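PDB 4N7B: 4-hydroxy-3-methylbut-2-enyl diphosphate reductase, apicoplast from Plasmodium falciparum, which catalyses the last step of the apicoplast isoprenoid pathway, reducing 4-hydroxy-3-methylbut-2-enyl diphosphate to isopentenyl and dimethylallyl diphosphate with an iron-sulfur cluster. Local coordinates for residues L385-C390 and G410-A415; K220-I225 and N496-P501; E239-C244 and I252-K257; V323-K328 and I347-E352. All blocks are in the same frame, centred on the assembly; numbering follows the deposited sequence. Where two conformers were deposited one is given.

Contact 1 (L385-C390 and G410-A415); sequences LSMDDC and GSICYA. With F3S (Fe3-s4 cluster), chain B.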
# COMPACT_ATOMS: atom_id res chain seq x y z
N LEU A 385 3.07 -1.03 7.00
CA LEU A 385 3.16 -1.93 8.15
C LEU A 385 2.00 -1.74 9.14
O LEU A 385 1.28 -0.74 9.12
CB LEU A 385 4.48 -1.70 8.88
CG LEU A 385 5.74 -2.02 8.06
CD1 LEU A 385 6.96 -1.84 8.93
CD2 LEU A 385 5.66 -3.45 7.51
N SER A 386 1.80 -2.75 9.98
CA SER A 386 1.04 -2.60 11.20
C SER A 386 1.77 -1.60 12.08
O SER A 386 2.97 -1.75 12.30
CB SER A 386 1.00 -3.93 11.94
OG SER A 386 0.69 -3.72 13.30
N MET A 387 1.07 -0.60 12.58
CA MET A 387 1.70 0.37 13.47
C MET A 387 2.12 -0.31 14.76
O MET A 387 3.09 0.09 15.37
CB MET A 387 0.74 1.51 13.79
CG MET A 387 0.40 2.36 12.58
SD MET A 387 -0.43 3.89 13.05
CE MET A 387 -2.02 3.30 13.47
N ASP A 388 1.39 -1.34 15.16
CA ASP A 388 1.70 -2.05 16.39
C ASP A 388 2.98 -2.86 16.28
O ASP A 388 3.85 -2.75 17.13
CB ASP A 388 0.55 -2.97 16.77
CG ASP A 388 -0.76 -2.22 16.90
OD1 ASP A 388 -0.91 -1.44 17.87
OD2 ASP A 388 -1.64 -2.40 16.01
N ASP A 389 3.08 -3.67 15.23
CA ASP A 389 4.28 -4.44 14.95
C ASP A 389 5.46 -3.52 14.75
O ASP A 389 6.55 -3.76 15.29
CB ASP A 389 4.12 -5.26 13.67
CG ASP A 389 3.31 -6.54 13.87
OD1 ASP A 389 2.96 -6.90 15.03
OD2 ASP A 389 3.03 -7.20 12.82
N CYS A 390 5.26 -2.46 13.97
CA CYS A 390 6.36 -1.56 13.65
C CYS A 390 6.93 -0.97 14.93
O CYS A 390 8.14 -0.97 15.14
CB CYS A 390 5.93 -0.42 12.72
SG CYS A 390 7.32 0.51 12.08
N GLY A 410 8.32 9.90 9.91
CA GLY A 410 8.12 8.46 9.80
C GLY A 410 7.94 7.99 8.37
O GLY A 410 7.83 8.81 7.44
N SER A 411 7.90 6.67 8.17
CA SER A 411 7.81 6.05 6.85
C SER A 411 6.42 5.49 6.60
O SER A 411 5.99 5.34 5.45
CB SER A 411 8.84 4.91 6.71
OG SER A 411 10.15 5.38 7.00
N ILE A 412 5.71 5.12 7.67
CA ILE A 412 4.36 4.59 7.51
C ILE A 412 3.46 5.73 7.06
O ILE A 412 3.38 6.76 7.73
CB ILE A 412 3.84 3.96 8.81
CG1 ILE A 412 4.64 2.69 9.14
CG2 ILE A 412 2.37 3.60 8.68
CD1 ILE A 412 4.21 2.05 10.40
N CYS A 413 2.77 5.57 5.91
CA CYS A 413 2.05 6.69 5.27
C CYS A 413 0.71 7.06 5.96
O CYS A 413 0.15 6.31 6.76
CB CYS A 413 1.78 6.36 3.80
SG CYS A 413 0.52 5.10 3.55
N TYR A 414 0.21 8.23 5.59
CA TYR A 414 -0.96 8.81 6.21
C TYR A 414 -2.15 7.85 6.03
O TYR A 414 -3.00 7.73 6.92
CB TYR A 414 -1.26 10.21 5.58
CG TYR A 414 -1.92 10.08 4.24
CD1 TYR A 414 -1.18 9.75 3.11
CD2 TYR A 414 -3.29 10.22 4.11
CE1 TYR A 414 -1.80 9.58 1.89
CE2 TYR A 414 -3.92 10.06 2.90
CZ TYR A 414 -3.18 9.74 1.80
OH TYR A 414 -3.81 9.58 0.60
N ALA A 415 -2.20 7.15 4.89
CA ALA A 415 -3.38 6.33 4.58
C ALA A 415 -3.41 5.08 5.43
O ALA A 415 -4.47 4.66 5.92
CB ALA A 415 -3.41 5.96 3.10
FE1 F3S B . -1.24 4.58 -0.76
FE3 F3S B . 1.17 5.70 -1.15
FE4 F3S B . 0.39 4.85 1.28
S1 F3S B . 0.20 4.13 -2.34
S2 F3S B . -0.99 3.14 0.92
S3 F3S B . -0.47 6.49 0.07
S4 F3S B . 2.40 4.69 0.40

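Contact 2 (K220-I225 and N496-P501); sequences KILYLI and NLLTNP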
# COMPACT_ATOMS: atom_id res chain seq x y z
N LYS A 220 -28.78 -4.80 15.88
CA LYS A 220 -27.80 -5.08 14.84
C LYS A 220 -27.32 -3.79 14.20
O LYS A 220 -28.13 -2.96 13.77
CB LYS A 220 -28.41 -6.02 13.80
CG LYS A 220 -28.92 -7.32 14.44
CD LYS A 220 -29.50 -8.26 13.41
CE LYS A 220 -28.41 -8.89 12.58
NZ LYS A 220 -28.95 -9.92 11.64
N ILE A 221 -26.01 -3.60 14.14
CA ILE A 221 -25.45 -2.39 13.58
C ILE A 221 -24.26 -2.65 12.68
O ILE A 221 -23.37 -3.44 13.03
CB ILE A 221 -24.97 -1.44 14.66
CG1 ILE A 221 -26.11 -1.06 15.59
CG2 ILE A 221 -24.36 -0.18 14.03
CD1 ILE A 221 -25.64 -0.24 16.77
N LEU A 222 -24.25 -1.99 11.53
CA LEU A 222 -23.10 -2.00 10.65
C LEU A 222 -22.42 -0.64 10.70
O LEU A 222 -22.99 0.39 10.30
CB LEU A 222 -23.51 -2.35 9.23
CG LEU A 222 -22.40 -2.27 8.19
CD1 LEU A 222 -21.47 -3.44 8.32
CD2 LEU A 222 -22.99 -2.22 6.80
N TYR A 223 -21.20 -0.63 11.21
CA TYR A 223 -20.43 0.59 11.27
C TYR A 223 -19.61 0.68 10.01
O TYR A 223 -18.64 -0.07 9.82
CB TYR A 223 -19.51 0.58 12.48
CG TYR A 223 -20.21 0.67 13.81
CD1 TYR A 223 -20.66 1.89 14.29
CD2 TYR A 223 -20.39 -0.46 14.61
CE1 TYR A 223 -21.29 1.99 15.52
CE2 TYR A 223 -21.01 -0.37 15.84
CZ TYR A 223 -21.46 0.87 16.29
OH TYR A 223 -22.08 0.99 17.49
N LEU A 224 -20.02 1.57 9.12
CA LEU A 224 -19.29 1.84 7.90
C LEU A 224 -18.25 2.90 8.21
O LEU A 224 -18.57 4.04 8.60
CB LEU A 224 -20.23 2.32 6.79
CG LEU A 224 -19.55 2.70 5.47
CD1 LEU A 224 -18.85 1.48 4.86
CD2 LEU A 224 -20.60 3.27 4.51
N ILE A 225 -17.00 2.52 8.06
CA ILE A 225 -15.90 3.31 8.57
C ILE A 225 -15.29 4.22 7.52
O ILE A 225 -15.15 3.84 6.35
CB ILE A 225 -14.80 2.40 9.12
CG1 ILE A 225 -15.35 1.60 10.30
CG2 ILE A 225 -13.62 3.22 9.57
CD1 ILE A 225 -14.49 0.43 10.73
N ASN A 496 -24.84 -3.00 0.90
CA ASN A 496 -26.14 -3.36 0.35
C ASN A 496 -26.63 -4.72 0.86
O ASN A 496 -27.78 -4.87 1.27
CB ASN A 496 -26.09 -3.32 -1.18
CG ASN A 496 -27.31 -3.95 -1.81
OD1 ASN A 496 -28.35 -3.31 -1.96
ND2 ASN A 496 -27.20 -5.22 -2.17
N LEU A 497 -25.76 -5.72 0.85
CA LEU A 497 -26.13 -7.04 1.34
C LEU A 497 -26.51 -6.99 2.82
O LEU A 497 -27.54 -7.51 3.21
CB LEU A 497 -24.96 -7.99 1.14
CG LEU A 497 -25.14 -9.41 1.67
CD1 LEU A 497 -26.10 -10.17 0.79
CD2 LEU A 497 -23.79 -10.13 1.79
N LEU A 498 -25.67 -6.36 3.65
CA LEU A 498 -25.84 -6.44 5.10
C LEU A 498 -26.95 -5.58 5.71
O LEU A 498 -27.49 -5.95 6.74
CB LEU A 498 -24.51 -6.10 5.80
CG LEU A 498 -23.38 -7.13 5.55
CD1 LEU A 498 -22.07 -6.64 6.12
CD2 LEU A 498 -23.73 -8.49 6.13
N THR A 499 -27.28 -4.45 5.08
CA THR A 499 -28.28 -3.52 5.63
C THR A 499 -29.70 -3.82 5.14
O THR A 499 -30.67 -3.25 5.63
CB THR A 499 -27.95 -2.06 5.28
OG1 THR A 499 -28.05 -1.87 3.87
CG2 THR A 499 -26.53 -1.71 5.70
N ASN A 500 -29.81 -4.71 4.16
CA ASN A 500 -31.10 -5.17 3.68
C ASN A 500 -31.45 -6.59 4.13
O ASN A 500 -30.61 -7.30 4.67
CB ASN A 500 -31.12 -5.12 2.15
CG ASN A 500 -31.21 -3.71 1.65
OD1 ASN A 500 -32.27 -3.10 1.71
ND2 ASN A 500 -30.08 -3.17 1.19
N PRO A 501 -32.72 -7.00 3.93
CA PRO A 501 -33.13 -8.36 4.29
C PRO A 501 -32.28 -9.36 3.53
O PRO A 501 -31.88 -9.06 2.40
CB PRO A 501 -34.59 -8.43 3.81
CG PRO A 501 -35.04 -6.99 3.67
CD PRO A 501 -33.81 -6.23 3.31

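Contact 3 (E239-C244 and I252-K257); sequences ETVEEC and IYVKHK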
# COMPACT_ATOMS: atom_id res chain seq x y z
N GLU A 239 -5.15 6.36 -12.44
CA GLU A 239 -5.39 7.40 -13.44
C GLU A 239 -4.20 7.47 -14.41
O GLU A 239 -4.38 7.68 -15.61
CB GLU A 239 -5.62 8.75 -12.74
CG GLU A 239 -6.00 9.90 -13.70
CD GLU A 239 -6.37 11.20 -12.97
OE1 GLU A 239 -6.72 12.19 -13.66
OE2 GLU A 239 -6.32 11.23 -11.72
N THR A 240 -2.99 7.25 -13.91
CA THR A 240 -1.81 7.27 -14.77
C THR A 240 -1.96 6.24 -15.88
O THR A 240 -1.68 6.53 -17.04
CB THR A 240 -0.52 6.98 -14.00
OG1 THR A 240 -0.20 8.09 -13.16
CG2 THR A 240 0.63 6.74 -14.97
N VAL A 241 -2.41 5.04 -15.54
CA VAL A 241 -2.55 3.99 -16.55
C VAL A 241 -3.69 4.28 -17.50
O VAL A 241 -3.55 4.12 -18.71
CB VAL A 241 -2.79 2.60 -15.92
CG1 VAL A 241 -2.97 1.54 -17.00
CG2 VAL A 241 -1.61 2.23 -15.02
N GLU A 242 -4.82 4.72 -16.95
CA GLU A 242 -6.01 5.00 -17.74
C GLU A 242 -5.75 6.12 -18.76
O GLU A 242 -6.28 6.11 -19.87
CB GLU A 242 -7.16 5.40 -16.81
CG GLU A 242 -8.00 4.22 -16.34
CD GLU A 242 -8.88 4.56 -15.14
OE1 GLU A 242 -8.82 5.72 -14.67
OE2 GLU A 242 -9.62 3.66 -14.65
N GLU A 243 -4.91 7.06 -18.37
CA GLU A 243 -4.68 8.23 -19.18
C GLU A 243 -3.69 7.91 -20.30
O GLU A 243 -3.77 8.49 -21.40
CB GLU A 243 -4.22 9.38 -18.29
CG GLU A 243 -4.33 10.74 -18.94
CD GLU A 243 -5.76 11.18 -19.09
OE1 GLU A 243 -6.58 10.88 -18.19
OE2 GLU A 243 -6.07 11.81 -20.11
N CYS A 244 -2.79 6.96 -20.05
CA CYS A 244 -1.87 6.47 -21.06
C CYS A 244 -2.63 5.70 -22.12
O CYS A 244 -2.35 5.80 -23.32
CB CYS A 244 -0.83 5.55 -20.43
SG CYS A 244 0.53 6.43 -19.63
N ILE A 252 -0.49 -1.09 -23.23
CA ILE A 252 0.32 -0.25 -22.37
C ILE A 252 0.96 -1.11 -21.29
O ILE A 252 0.26 -1.75 -20.51
CB ILE A 252 -0.53 0.85 -21.70
CG1 ILE A 252 -1.00 1.85 -22.75
CG2 ILE A 252 0.27 1.55 -20.60
CD1 ILE A 252 0.14 2.57 -23.45
N TYR A 253 2.28 -1.10 -21.25
CA TYR A 253 3.01 -2.02 -20.37
C TYR A 253 3.22 -1.42 -19.00
O TYR A 253 3.61 -0.27 -18.86
CB TYR A 253 4.34 -2.40 -21.01
CG TYR A 253 4.14 -3.32 -22.19
CD1 TYR A 253 3.96 -4.68 -22.01
CD2 TYR A 253 4.08 -2.82 -23.48
CE1 TYR A 253 3.76 -5.53 -23.08
CE2 TYR A 253 3.88 -3.66 -24.57
CZ TYR A 253 3.72 -5.01 -24.36
OH TYR A 253 3.52 -5.86 -25.42
N VAL A 254 2.93 -2.22 -17.98
CA VAL A 254 3.09 -1.79 -16.60
C VAL A 254 3.99 -2.77 -15.87
O VAL A 254 3.77 -3.98 -15.94
CB VAL A 254 1.75 -1.73 -15.87
CG1 VAL A 254 1.96 -1.31 -14.42
CG2 VAL A 254 0.79 -0.79 -16.58
N LYS A 255 5.00 -2.25 -15.19
CA LYS A 255 5.92 -3.08 -14.44
C LYS A 255 5.33 -3.38 -13.06
O LYS A 255 5.13 -2.48 -12.26
CB LYS A 255 7.27 -2.39 -14.34
CG LYS A 255 8.23 -3.02 -13.35
CD LYS A 255 8.57 -4.45 -13.70
CE LYS A 255 9.58 -5.00 -12.68
NZ LYS A 255 10.05 -6.39 -12.98
N HIS A 256 5.10 -4.67 -12.82
CA HIS A 256 4.33 -5.21 -11.70
C HIS A 256 2.89 -4.70 -11.69
O HIS A 256 2.56 -3.72 -12.37
CB HIS A 256 4.98 -4.96 -10.33
CG HIS A 256 4.42 -5.83 -9.24
ND1 HIS A 256 4.77 -7.16 -9.11
CD2 HIS A 256 3.51 -5.59 -8.27
CE1 HIS A 256 4.12 -7.68 -8.09
NE2 HIS A 256 3.34 -6.75 -7.57
N LYS A 257 2.04 -5.37 -10.93
CA LYS A 257 0.65 -4.98 -10.82
C LYS A 257 0.60 -3.55 -10.30
O LYS A 257 1.30 -3.18 -9.36
CB LYS A 257 -0.11 -5.95 -9.92
CG LYS A 257 -0.21 -7.34 -10.55
CD LYS A 257 -1.03 -8.29 -9.70
CE LYS A 257 -1.37 -9.57 -10.46
NZ LYS A 257 -2.38 -9.35 -11.56

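Contact 4 (V323-K328 and I347-E352); sequences VYVQMK and IGTYNE. With NA (sodium ion), chain F.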
# COMPACT_ATOMS: atom_id res chain seq x y z
N VAL A 323 14.25 8.06 -1.25
CA VAL A 323 15.05 9.27 -1.27
C VAL A 323 15.88 9.41 0.01
O VAL A 323 17.08 9.68 -0.05
CB VAL A 323 14.13 10.49 -1.49
CG1 VAL A 323 14.73 11.72 -0.87
CG2 VAL A 323 13.87 10.68 -2.97
N TYR A 324 15.25 9.23 1.16
CA TYR A 324 16.00 9.27 2.42
C TYR A 324 17.12 8.22 2.43
O TYR A 324 18.20 8.47 2.95
CB TYR A 324 15.07 9.05 3.61
CG TYR A 324 14.50 10.35 4.13
CD1 TYR A 324 15.20 11.15 5.03
CD2 TYR A 324 13.27 10.80 3.67
CE1 TYR A 324 14.67 12.35 5.48
CE2 TYR A 324 12.74 11.99 4.11
CZ TYR A 324 13.43 12.76 5.01
OH TYR A 324 12.86 13.95 5.42
N VAL A 325 16.85 7.05 1.86
CA VAL A 325 17.82 5.97 1.86
C VAL A 325 19.08 6.38 1.09
O VAL A 325 20.21 6.21 1.56
CB VAL A 325 17.21 4.69 1.26
CG1 VAL A 325 18.32 3.73 0.86
CG2 VAL A 325 16.25 4.04 2.27
N GLN A 326 18.89 6.90 -0.12
CA GLN A 326 20.01 7.36 -0.93
C GLN A 326 20.76 8.48 -0.23
O GLN A 326 21.99 8.52 -0.23
CB GLN A 326 19.51 7.87 -2.28
CG GLN A 326 19.17 6.78 -3.28
CD GLN A 326 18.47 7.33 -4.53
OE1 GLN A 326 17.24 7.46 -4.55
NE2 GLN A 326 19.24 7.67 -5.56
N MET A 327 20.01 9.40 0.38
CA MET A 327 20.61 10.58 0.99
C MET A 327 21.47 10.22 2.19
O MET A 327 22.56 10.78 2.39
CB MET A 327 19.52 11.55 1.43
CG MET A 327 20.05 12.76 2.19
SD MET A 327 18.69 13.85 2.67
CE MET A 327 17.55 12.77 3.48
N LYS A 328 20.98 9.30 3.00
CA LYS A 328 21.71 8.90 4.21
C LYS A 328 22.86 7.97 3.88
O LYS A 328 23.88 7.96 4.56
CB LYS A 328 20.77 8.27 5.22
CG LYS A 328 19.83 9.29 5.84
CD LYS A 328 20.64 10.36 6.57
CE LYS A 328 19.77 11.49 7.05
NZ LYS A 328 20.57 12.40 7.91
N ILE A 347 11.76 -4.49 -1.71
CA ILE A 347 12.84 -4.82 -2.64
C ILE A 347 13.31 -3.57 -3.37
O ILE A 347 14.51 -3.31 -3.46
CB ILE A 347 12.37 -5.89 -3.63
CG1 ILE A 347 12.21 -7.22 -2.90
CG2 ILE A 347 13.36 -6.04 -4.79
CD1 ILE A 347 11.41 -8.25 -3.70
N GLY A 348 12.35 -2.79 -3.88
CA GLY A 348 12.67 -1.57 -4.61
C GLY A 348 13.45 -0.57 -3.77
O GLY A 348 14.42 0.02 -4.23
N THR A 349 13.02 -0.37 -2.53
CA THR A 349 13.70 0.54 -1.61
C THR A 349 15.10 0.03 -1.26
O THR A 349 16.08 0.78 -1.24
CB THR A 349 12.91 0.68 -0.30
OG1 THR A 349 11.67 1.34 -0.57
CG2 THR A 349 13.72 1.48 0.72
N TYR A 350 15.19 -1.27 -0.97
CA TYR A 350 16.46 -1.90 -0.66
C TYR A 350 17.48 -1.59 -1.74
O TYR A 350 18.62 -1.24 -1.46
CB TYR A 350 16.27 -3.42 -0.52
CG TYR A 350 17.56 -4.20 -0.26
CD1 TYR A 350 18.06 -4.36 1.03
CD2 TYR A 350 18.28 -4.76 -1.30
CE1 TYR A 350 19.25 -5.05 1.26
CE2 TYR A 350 19.46 -5.46 -1.07
CZ TYR A 350 19.94 -5.60 0.21
OH TYR A 350 21.10 -6.30 0.43
N ASN A 351 17.08 -1.71 -3.00
CA ASN A 351 18.05 -1.63 -4.08
C ASN A 351 18.54 -0.22 -4.38
O ASN A 351 19.33 -0.02 -5.29
CB ASN A 351 17.49 -2.30 -5.34
CG ASN A 351 17.70 -3.80 -5.32
OD1 ASN A 351 18.73 -4.28 -4.85
ND2 ASN A 351 16.72 -4.54 -5.80
N GLU A 352 18.09 0.76 -3.59
CA GLU A 352 18.62 2.11 -3.72
C GLU A 352 19.98 2.21 -3.04
O GLU A 352 20.80 3.04 -3.41
CB GLU A 352 17.66 3.13 -3.13
CG GLU A 352 16.32 3.25 -3.87
CD GLU A 352 16.41 4.04 -5.17
OE1 GLU A 352 17.50 4.55 -5.50
OE2 GLU A 352 15.38 4.17 -5.87
NA NA F . 9.98 14.50 4.93

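Contact 1 (L385-C390 and G410-A415)
Ile-412 makes every cross-contact here, and its terminal methyl does the work. CD1 approaches Cys-390 CB at 3.8 Å and the neighbouring SG at almost the same distance, with Leu-385 CB at 4.1 Å and Met-387 CG at 4.4 Å. The fully extended outer torsion of Ile-412 (chi2 179°) carries CD1 away from its own backbone and into this small apolar pocket at the first turn of helix 387-400.

That turn is held by its own cap. Ser-386 is the N-cap, and its OG accepts the amide of Asp-389 at 3.1 Å in a nearly straight bond (174° at the hydrogen), while the bond from Asp-388 N to the same OG is weak. Gln-420, on helix 414-427, ties the two parts together from outside, its side chain bonding to both Leu-385 O and Met-387 N.

The residue after Ile-412 is a ligand of the cluster, bound here in the three-iron form to which the four-iron cluster degrades in oxygen. Cys-413 SG ligates FE4 at 2.3 Å and is itself the N-cap residue of helix 414-427, while its backbone is hydrogen-bonded to Thr-383, another residue of the cluster pocket. Tyr-414 adds a contact of 3.8 Å between CE1 and the inorganic sulfur S3, reached obliquely.

With no hydrogen bond between 385-390 and 410-415, the methyl fit rests on van der Waals contact and the burial of apolar surface, and polar ties lie around it. Because the Cys-413 sulfur caps a backbone amide at a helix N-terminus, the negative charge on this thiolate would probably be partly stabilised by that helix end.

Contact 2 (K220-I225 and N496-P501)
Leu-222 meets helix 488-499 with both of its methyls, one for each of two consecutive residues. CD2 lies 3.7 Å from Thr-499 CG2, and CD1 lies 3.9 Å from CD1 of Leu-498. In both pairs the side chains cross at about a right angle. With its CG anti to the backbone N (chi1 175°), Leu-222 sends the fork off the strand towards the helix. Thr-499 can offer a methyl because its hydroxyl is turned back onto its own helix, where OG1 bonds to Val-495 O.

The topology explains why these two parts meet although they lie 271 residues apart. Helix 488-499 connects strand 477-482 to strand 506-511, two parallel strands with strand 221-226 between them in the sheet; this beta-alpha-beta crossover therefore bridges the inserted strand, and Leu-222 is the residue of 220-225 that meets it. Leu-507 of strand 506-511 packs against both Leu-222 and Thr-499, and Leu-472 covers Leu-498.

Beyond these residues the interface opens. Lys-220 comes no nearer to 496-501 than 6.5 Å; its amine bonds to Phe-503 O and forms a cation-pi contact with Tyr-505. At the helix end, on the more solvent-accessible side, Asn-500 folds back so that ND2 donates to Asn-496 O at 2.9 Å. This bond is nearly straight (172° at the hydrogen) and lies in the carbonyl plane on a lone pair, and Asn-496 O lies in the plane of the Asn-500 amide.

Contact 3 (E239-C244 and I252-K257)
The 239-244 part of helix 232-247 and strand 252-255 run in roughly opposing directions, obliquely to one another, with the closest alpha carbons, Cys-244 CA and Ile-252 CA, 7.2 Å apart. The chain has reversed within seven intervening residues, so the end of the helical segment faces the start of the strand. Regular helical bonds set the turn, among them Glu-243 N to Glu-239 O at 2.9 Å.

Two pairs of side chains, all four of them buried, then close the gap. Val-241 and Val-254 reach toward each other tip to tip, CG2 to CG2 at 4.2 Å; both have that methyl anti to the carbonyl carbon, which leaves CG1 pointing elsewhere. One helical turn on, Cys-244 CB faces Ile-252 CG2, also at 4.2 Å. Ile-252 bends at its outer bond (chi2 -62°), bringing CD1 to 4.1 Å from the carbonyl oxygen of Cys-244.

The strand is an inner member of a parallel four-stranded sheet, between 273-276 and 287-290, and helix 232-247 lies on one face of that sheet. Ile-289 from one neighbouring strand touches Val-241, Cys-244 and Ile-252, while Ala-273 from the other touches Val-241, so the helix rests on three strands at once.

Tyr-253 and Lys-255 point away from this helix, to the other face of the sheet, where the lysine amine forms a salt bridge with Glu-277.

Contact 4 (V323-K328 and I347-E352)
Gln-326 and Glu-352 bring two acceptors together: OE1 of the amide and OE1 of the carboxylate are 3.1 Å apart with no hydrogen bond between them. The carboxylate oxygen stands above the face of the amide, 3.1 Å from Gln-326 CD, and the two planes are only 21° apart, so the groups are layered instead of edge-joined. Two torsions produce this: Glu-352 bends at chi2 (-77°), while Gln-326 stays extended to CD and then turns its amide at chi3 (-88°). The other carboxylate oxygen, OE2, accepts from His-322 ND1, which helps to hold the group in place. Repulsion between the two oxygens is probably offset in part by the carboxylate oxygen lying over the electropositive amide carbon.

Alongside, the contact is apolar. Val-325 spreads its methyls, CG2 to Thr-349 CG2 at 3.9 Å and CG1 to Glu-352 CB at 4.1 Å. The threonine hydroxyl bonds back to Glu-345 O. On another side of the helix, Tyr-324 OH binds a sodium ion at a long 3.0 Å, and the ion lies at the ring edge, in its plane.

Helix 316-329 thus packs against the end of helix 344-350, with Val-380 of strand 377-381 touching Val-325. Helix 344-350 links parallel strands 334-338 and 357-360, a beta-alpha-beta crossover of an alpha/beta sheet, and carries Glu-345, probably the proton donor by analogy with relatives.

In the fold
Three parallel sheets, each flanked by helices, surround the central iron-sulfur cluster, and the contacts sample this layout. Contact 1 supplies a cluster ligand directly, whereas in contact 4 the Thr-349 side chain is about 10 Å from the cluster, and in contact 3 that of Val-241 is about 13 Å from it. Contacts 1 and 4 are the closest pair, with centres 18 Å and nearest atoms about 7 Å apart. Contact 3, with its centre 24 Å from that of contact 4, places the Val-254 side chain about 8 Å from that of His-293, which probably binds the substrate. Contact 2 is remote from the annotated sites, its centre 43 Å from that of contact 4.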